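Local coordinates for protein catecholate siderophore receptor Fiu (PDB 6BPM) that carries iron bound to catecholate siderophores across the outer membrane of Escherichia coli, drawing its energy from TonB, at residues T81-Y86 and V107-F112. Sequence-based numbering, arbitrary orientation.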
# COMPACT_ATOMS: atom_id res chain seq x y z
N THR A 81 7.28 -3.65 6.72
CA THR A 81 8.34 -3.20 5.84
C THR A 81 7.73 -2.86 4.49
O THR A 81 6.71 -3.44 4.09
CB THR A 81 9.45 -4.26 5.67
OG1 THR A 81 8.87 -5.56 5.49
CG2 THR A 81 10.33 -4.29 6.91
N GLY A 82 8.33 -1.90 3.79
CA GLY A 82 7.84 -1.54 2.47
C GLY A 82 6.50 -0.80 2.48
O GLY A 82 6.24 0.05 3.34
N ASP A 83 5.65 -1.12 1.51
CA ASP A 83 4.37 -0.43 1.33
C ASP A 83 3.29 -1.06 2.22
O ASP A 83 2.33 -1.68 1.75
CB ASP A 83 3.95 -0.45 -0.13
CG ASP A 83 4.93 0.28 -1.06
OD1 ASP A 83 5.60 1.25 -0.62
OD2 ASP A 83 5.01 -0.11 -2.25
N ALA A 84 3.47 -0.91 3.54
CA ALA A 84 2.47 -1.38 4.52
C ALA A 84 1.41 -0.30 4.73
O ALA A 84 1.39 0.42 5.73
CB ALA A 84 3.14 -1.76 5.83
N ILE A 85 0.53 -0.18 3.74
CA ILE A 85 -0.36 0.97 3.61
C ILE A 85 -1.64 0.71 4.38
O ILE A 85 -2.23 -0.37 4.29
CB ILE A 85 -0.64 1.27 2.12
CG1 ILE A 85 0.68 1.59 1.40
CG2 ILE A 85 -1.67 2.40 1.96
CD1 ILE A 85 1.37 2.80 1.99
N TYR A 86 -2.08 1.71 5.14
CA TYR A 86 -3.36 1.68 5.84
C TYR A 86 -4.29 2.69 5.16
O TYR A 86 -3.86 3.80 4.82
CB TYR A 86 -3.20 2.00 7.34
CG TYR A 86 -2.99 0.77 8.18
CD1 TYR A 86 -1.78 0.06 8.10
CD2 TYR A 86 -3.96 0.31 9.06
CE1 TYR A 86 -1.55 -1.08 8.84
CE2 TYR A 86 -3.74 -0.85 9.82
CZ TYR A 86 -2.53 -1.53 9.70
OH TYR A 86 -2.27 -2.67 10.44
N VAL A 107 7.45 -5.11 0.14
CA VAL A 107 8.59 -4.36 -0.37
C VAL A 107 8.05 -3.01 -0.83
O VAL A 107 6.85 -2.83 -1.03
CB VAL A 107 9.31 -5.07 -1.53
CG1 VAL A 107 9.69 -6.48 -1.14
CG2 VAL A 107 8.45 -5.07 -2.80
N SER A 108 8.95 -2.03 -0.93
CA SER A 108 8.54 -0.73 -1.46
C SER A 108 8.61 -0.74 -2.99
O SER A 108 9.52 -1.32 -3.59
CB SER A 108 9.41 0.38 -0.87
OG SER A 108 10.76 0.02 -0.88
N ARG A 109 7.63 -0.10 -3.61
CA ARG A 109 7.48 -0.12 -5.07
C ARG A 109 7.96 1.20 -5.66
O ARG A 109 7.41 2.27 -5.35
CB ARG A 109 6.04 -0.41 -5.45
CG ARG A 109 5.67 -1.86 -5.14
CD ARG A 109 4.17 -2.09 -5.13
NE ARG A 109 3.83 -3.44 -4.69
CZ ARG A 109 3.72 -3.78 -3.41
NH1 ARG A 109 3.93 -2.87 -2.47
NH2 ARG A 109 3.40 -5.02 -3.06
N ASP A 110 9.01 1.13 -6.48
CA ASP A 110 9.52 2.31 -7.16
C ASP A 110 8.52 2.74 -8.22
O ASP A 110 7.77 1.91 -8.75
CB ASP A 110 10.89 1.98 -7.78
CG ASP A 110 11.67 3.20 -8.16
OD1 ASP A 110 11.39 3.79 -9.24
OD2 ASP A 110 12.58 3.57 -7.37
N THR A 111 8.46 4.04 -8.49
CA THR A 111 7.50 4.58 -9.45
C THR A 111 8.11 4.85 -10.83
O THR A 111 7.51 5.56 -11.64
CB THR A 111 6.86 5.87 -8.93
OG1 THR A 111 7.89 6.80 -8.57
CG2 THR A 111 5.94 5.59 -7.72
N PHE A 112 9.31 4.30 -11.11
CA PHE A 112 10.01 4.66 -12.33
C PHE A 112 9.30 4.12 -13.57
O PHE A 112 9.37 4.74 -14.64
CB PHE A 112 11.47 4.16 -12.28
CG PHE A 112 11.62 2.67 -12.54
CD1 PHE A 112 11.22 1.73 -11.59
CD2 PHE A 112 12.17 2.22 -13.74
CE1 PHE A 112 11.34 0.36 -11.84
CE2 PHE A 112 12.30 0.84 -14.00
CZ PHE A 112 11.90 -0.09 -13.06
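Gly-82 packs its CA against the peptide joining Val-107 to Ser-108, where two loops of the plug domain meet inside the 22-stranded barrel of this TonB-dependent receptor. Its CA is 3.6 Å from Val-107 C, and a CB would point into Val-107 C and Ser-108 N; the positive phi (71°) is a second reason for glycine. Next along, Asp-83 is the centre of an inverse gamma turn. Its backbone N donates to Val-107 O over 3.3 Å, reaching it from above the carbonyl plane. With CG anti to its own carbonyl carbon (chi1 -62°), the carboxylate reaches over to Arg-109, whose extended side chain brings NH1 to it. Asp-83 OD2 takes two bonds from that one residue: Arg-109 N at 3.0 Å, on the syn side but tilted well out of the carboxylate plane, and NH1, in a salt bridge, on the anti side, nearer that plane. Asp-83 OD1 lies 3.6 Å from Ser-108 CA and is bonded to Thr-59 OG1 of helix 58-62, while Asp-103 pairs with Arg-109 NE. Replacing Asp-83 with alanine would remove the acceptor that Arg-109 N and NH1 share, and is likely to leave the guanidinium leaning on Asp-103 and cost Thr-59 OG1 this bond. The carboxylate and guanidinium planes lie only 30° apart, and Asp-83 OD2 meets Arg-109 NH1 at 3.0 Å, close to the guanidinium plane.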